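Local coordinates for CRISPR-associated endonuclease/helicase Cas3 (Thermus thermophilus HB8, PDB 3SK9), which cleaves single-stranded DNA with its metal-dependent HD nuclease domain, the part present here, and as a whole protein adds a helicase to CRISPR immunity, at residues A34-A39 and D210-D215; K252-R255 and E260-P263. All coordinates share one frame; numbering follows the deposited sequence.

Interaction 1 of 2, residues A34-A39 and D210-D215; sequences AAVALA and DWVASD
Val36 meets Val212 and Ala213 in a small patch of methyl groups, a worked example of how one branched side chain helps to join two helices far apart in sequence. The bond from CA to CB points toward the partner segment, and at CB the valine forks. Its CG1 lies anti to the backbone N (chi1 173°) and runs to the branch point of the other valine, 3.8 Å from Val212 CB, with Val212 CG1 little farther off. The second branch, Val36 CG2, touches Val212 CG1 at 3.8 Å and leans more loosely on Ala213, whose CB is 4.3 Å from that CG2. Val212 thus receives both prongs of the fork, the two side chains crossing at a slant. The pair joins helix 26-43 to helix 196-213 inside the mainly helical HD domain, and those helices also supply His29 and Asp210, two of the divalent-metal ligands completed by His74 and Asp75. The CB of Asp210 is directed away from the 34-39 segment, and its OD1 is hydrogen-bonded to NE2 of His29. Phe219 packs on both valines, while Leu245 of helix 230-246 adds to the cover of Val212. Close by, Ser214 OG donates to Asp210 O, 2.8 Å away, from above the carbonyl plane, 39° out of it.

Interaction 2 of 2, residues K252-R255 and E260-P263; sequences KAQR and ELFP
Arg255 and Phe262 face each other as an antiparallel hydrogen-bonded pair, the firmly knit part of a short C-terminal beta hairpin made by strands 253-257 and 260-264. Arg255 N donates to Phe262 O over 2.8 Å, almost straight at 175°. The return bond, from Phe262 N to Arg255 O, is 3.0 Å long and lies in the carbonyl plane. Each acceptor also receives a CA-H contact: Gln254 CA sits 3.4 Å from Phe262 O, and Leu261 CA is equally far from Arg255 O. Both side chains of the pair leave on one face, where the Phe262 ring is buried against Ala204 and Phe208 of helix 196-213. Gln254 and Arg255 form the solvent side. Gln254 CG takes the position between backbone N and carbonyl carbon (chi1 73°), and the chain then extends to lay its amide against Leu261 by van der Waals touch, with NE2 3.7 Å from Leu261 CD2 and OE1 4.0 Å from Leu261 CD1. Arg255 CD passes near Pro263 O, and the bend at chi3 (64°) beyond it turns NE aside to its salt bridge with Glu257. The strands are held by a reciprocal pair of backbone hydrogen bonds, whereas the amide-to-methyl touch on the Gln254 side has little directional chemistry and probably fixes the glutamine only weakly.

How the interactions relate
The two contacts differ in chemistry as they differ in depth. Interaction 1 is fully buried and wholly apolar, tying segments 171 residues apart beside the metal site; interaction 2, partly buried and nearer the surface, pairs strands close in sequence through their backbones. Their centres are 16 Å apart and their nearest atoms about 6 Å, so they do not touch. They nonetheless share an element: helix 196-213 gives its C-terminal part to interaction 1, while an earlier part of the same helix covers interaction 2. The hairpin thus lies against the helix that carries Asp210, with the Phe262 side chain about 11 Å from that of this metal ligand.

Interaction 1 of 2, residues A34-A39 and D210-D215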
loop_
_atom_site.group_PDB
_atom_site.type_symbol
_atom_site.label_atom_id
_atom_site.label_comp_id
_atom_site.label_asym_id
_atom_site.label_seq_id
_atom_site.Cartn_x
_atom_site.Cartn_y
_atom_site.Cartn_z
ATOM N N ALA A 34 1.115 -5.490 1.041
ATOM C CA ALA A 34 0.633 -6.125 -0.210
ATOM C C ALA A 34 0.219 -7.580 0.005
ATOM O O ALA A 34 -0.764 -8.036 -0.593
ATOM C CB ALA A 34 1.730 -6.069 -1.309
ATOM N N ALA A 35 0.948 -8.303 0.847
ATOM C CA ALA A 35 0.661 -9.716 1.097
ATOM C C ALA A 35 -0.683 -9.846 1.842
ATOM O O ALA A 35 -1.484 -10.730 1.528
ATOM C CB ALA A 35 1.824 -10.393 1.905
ATOM N N VAL A 36 -0.920 -8.956 2.814
ATOM C CA VAL A 36 -2.223 -8.983 3.521
ATOM C C VAL A 36 -3.337 -8.643 2.529
ATOM O O VAL A 36 -4.418 -9.285 2.539
ATOM C CB VAL A 36 -2.267 -7.976 4.690
ATOM C CG1 VAL A 36 -3.686 -7.880 5.307
ATOM C CG2 VAL A 36 -1.215 -8.369 5.795
ATOM N N ALA A 37 -3.116 -7.616 1.692
ATOM C CA ALA A 37 -4.134 -7.229 0.701
ATOM C C ALA A 37 -4.481 -8.412 -0.209
ATOM O O ALA A 37 -5.646 -8.674 -0.467
ATOM C CB ALA A 37 -3.629 -6.037 -0.160
ATOM N N LEU A 38 -3.454 -9.104 -0.725
ATOM C CA LEU A 38 -3.690 -10.215 -1.641
ATOM C C LEU A 38 -4.444 -11.343 -0.918
ATOM O O LEU A 38 -5.432 -11.913 -1.441
ATOM C CB LEU A 38 -2.362 -10.697 -2.231
ATOM C CG LEU A 38 -2.515 -11.749 -3.346
ATOM C CD1 LEU A 38 -3.530 -11.264 -4.411
ATOM C CD2 LEU A 38 -1.169 -12.072 -3.998
ATOM N N ALA A 39 -4.045 -11.613 0.322
ATOM C CA ALA A 39 -4.683 -12.706 1.082
ATOM C C ALA A 39 -6.137 -12.408 1.396
ATOM O O ALA A 39 -7.021 -13.269 1.263
ATOM C CB ALA A 39 -3.896 -13.009 2.369
ATOM N N ASP A 210 -2.861 -2.127 5.814
ATOM C CA ASP A 210 -1.746 -1.411 6.496
ATOM C C ASP A 210 -1.851 -1.636 8.016
ATOM O O ASP A 210 -0.835 -1.874 8.691
ATOM C CB ASP A 210 -1.782 0.102 6.213
ATOM C CG ASP A 210 -0.654 0.863 6.954
ATOM O OD1 ASP A 210 0.509 0.740 6.539
ATOM O OD2 ASP A 210 -0.940 1.549 7.959
ATOM N N TRP A 211 -3.071 -1.584 8.527
ATOM C CA TRP A 211 -3.311 -1.855 9.962
ATOM C C TRP A 211 -2.820 -3.256 10.353
ATOM O O TRP A 211 -2.043 -3.406 11.319
ATOM C CB TRP A 211 -4.785 -1.702 10.279
ATOM C CG TRP A 211 -5.118 -2.058 11.700
ATOM C CD1 TRP A 211 -4.800 -1.328 12.810
ATOM C CD2 TRP A 211 -5.864 -3.164 12.139
ATOM N NE1 TRP A 211 -5.283 -1.939 13.923
ATOM C CE2 TRP A 211 -5.962 -3.064 13.548
ATOM C CE3 TRP A 211 -6.501 -4.236 11.478
ATOM C CZ2 TRP A 211 -6.645 -3.991 14.314
ATOM C CZ3 TRP A 211 -7.165 -5.171 12.235
ATOM C CH2 TRP A 211 -7.227 -5.055 13.652
ATOM N N VAL A 212 -3.265 -4.280 9.624
ATOM C CA VAL A 212 -2.853 -5.677 9.946
ATOM C C VAL A 212 -1.307 -5.737 9.914
ATOM O O VAL A 212 -0.668 -6.197 10.872
ATOM C CB VAL A 212 -3.397 -6.680 8.928
ATOM C CG1 VAL A 212 -2.840 -8.107 9.187
ATOM C CG2 VAL A 212 -4.891 -6.736 9.006
ATOM N N ALA A 213 -0.716 -5.270 8.818
ATOM C CA ALA A 213 0.753 -5.418 8.612
ATOM C C ALA A 213 1.579 -4.613 9.601
ATOM O O ALA A 213 2.753 -4.943 9.884
ATOM C CB ALA A 213 1.119 -5.044 7.167
ATOM N N SER A 214 0.952 -3.613 10.215
ATOM C CA SER A 214 1.676 -2.738 11.134
ATOM C C SER A 214 1.838 -3.349 12.524
ATOM O O SER A 214 2.501 -2.746 13.380
ATOM C CB SER A 214 0.940 -1.388 11.287
ATOM O OG SER A 214 1.205 -0.571 10.152
ATOM N N ASP A 215 1.195 -4.494 12.767
ATOM C CA ASP A 215 1.231 -5.107 14.114
ATOM C C ASP A 215 2.379 -6.122 14.181
ATOM O O ASP A 215 2.324 -7.165 13.550
ATOM C CB ASP A 215 -0.100 -5.796 14.409
ATOM C CG ASP A 215 -0.195 -6.318 15.863
ATOM O OD1 ASP A 215 0.852 -6.518 16.549
ATOM O OD2 ASP A 215 -1.331 -6.530 16.306
#

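Interaction 2 of 2, residues K252-R255 and E260-P263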
loop_
_atom_site.group_PDB
_atom_site.type_symbol
_atom_site.label_atom_id
_atom_site.label_comp_id
_atom_site.label_asym_id
_atom_site.label_seq_id
_atom_site.Cartn_x
_atom_site.Cartn_y
_atom_site.Cartn_z
ATOM N N LYS A 252 -16.331 -9.300 16.043
ATOM C CA LYS A 252 -17.667 -9.377 16.633
ATOM C C LYS A 252 -18.771 -9.071 15.608
ATOM O O LYS A 252 -19.933 -9.272 15.864
ATOM C CB LYS A 252 -17.758 -8.416 17.821
ATOM C CG LYS A 252 -16.557 -8.519 18.765
ATOM C CD LYS A 252 -16.853 -7.985 20.162
ATOM C CE LYS A 252 -17.625 -8.994 21.009
ATOM N NZ LYS A 252 -17.823 -8.528 22.423
ATOM N N ALA A 253 -18.405 -8.563 14.440
ATOM C CA ALA A 253 -19.383 -8.372 13.376
ATOM C C ALA A 253 -18.592 -8.115 12.117
ATOM O O ALA A 253 -17.384 -8.259 12.138
ATOM C CB ALA A 253 -20.283 -7.193 13.675
ATOM N N GLN A 254 -19.264 -7.794 11.013
ATOM C CA GLN A 254 -18.513 -7.442 9.805
ATOM C C GLN A 254 -18.767 -5.985 9.435
ATOM O O GLN A 254 -19.845 -5.446 9.737
ATOM C CB GLN A 254 -18.838 -8.380 8.649
ATOM C CG GLN A 254 -20.186 -8.170 8.048
ATOM C CD GLN A 254 -20.514 -9.226 6.998
ATOM O OE1 GLN A 254 -19.791 -10.231 6.853
ATOM N NE2 GLN A 254 -21.607 -9.000 6.257
ATOM N N ARG A 255 -17.766 -5.362 8.818
ATOM C CA ARG A 255 -17.855 -4.003 8.291
ATOM C C ARG A 255 -18.058 -4.155 6.817
ATOM O O ARG A 255 -17.238 -4.781 6.153
ATOM C CB ARG A 255 -16.529 -3.248 8.415
ATOM C CG ARG A 255 -16.136 -2.849 9.750
ATOM C CD ARG A 255 -14.693 -2.329 9.756
ATOM N NE ARG A 255 -14.421 -1.102 8.978
ATOM C CZ ARG A 255 -13.700 -0.075 9.452
ATOM N NH1 ARG A 255 -13.287 -0.094 10.708
ATOM N NH2 ARG A 255 -13.408 0.981 8.708
ATOM N N GLU A 260 -17.234 -4.601 -0.321
ATOM C CA GLU A 260 -16.262 -5.575 0.222
ATOM C C GLU A 260 -16.437 -5.629 1.732
ATOM O O GLU A 260 -17.157 -4.787 2.331
ATOM C CB GLU A 260 -14.799 -5.219 -0.156
ATOM C CG GLU A 260 -14.319 -3.867 0.403
ATOM C CD GLU A 260 -13.063 -3.306 -0.302
ATOM O OE1 GLU A 260 -12.520 -3.953 -1.213
ATOM O OE2 GLU A 260 -12.568 -2.207 0.071
ATOM N N LEU A 261 -15.835 -6.636 2.348
ATOM C CA LEU A 261 -16.101 -6.942 3.753
ATOM C C LEU A 261 -14.812 -7.038 4.552
ATOM O O LEU A 261 -13.798 -7.580 4.060
ATOM C CB LEU A 261 -16.824 -8.323 3.871
ATOM C CG LEU A 261 -18.164 -8.400 3.147
ATOM C CD1 LEU A 261 -18.699 -9.877 3.002
ATOM C CD2 LEU A 261 -19.218 -7.517 3.845
ATOM N N PHE A 262 -14.878 -6.598 5.806
ATOM C CA PHE A 262 -13.763 -6.746 6.737
ATOM C C PHE A 262 -14.320 -7.150 8.098
ATOM O O PHE A 262 -15.442 -6.807 8.409
ATOM C CB PHE A 262 -13.031 -5.379 6.900
ATOM C CG PHE A 262 -12.512 -4.816 5.586
ATOM C CD1 PHE A 262 -11.395 -5.347 4.980
ATOM C CD2 PHE A 262 -13.167 -3.767 4.959
ATOM C CE1 PHE A 262 -10.931 -4.845 3.771
ATOM C CE2 PHE A 262 -12.686 -3.274 3.744
ATOM C CZ PHE A 262 -11.589 -3.820 3.164
ATOM N N PRO A 263 -13.519 -7.830 8.920
ATOM C CA PRO A 263 -13.937 -8.001 10.326
ATOM C C PRO A 263 -14.063 -6.650 11.082
ATOM O O PRO A 263 -13.215 -5.731 10.939
ATOM C CB PRO A 263 -12.822 -8.864 10.926
ATOM C CG PRO A 263 -11.604 -8.535 10.088
ATOM C CD PRO A 263 -12.142 -8.307 8.687
#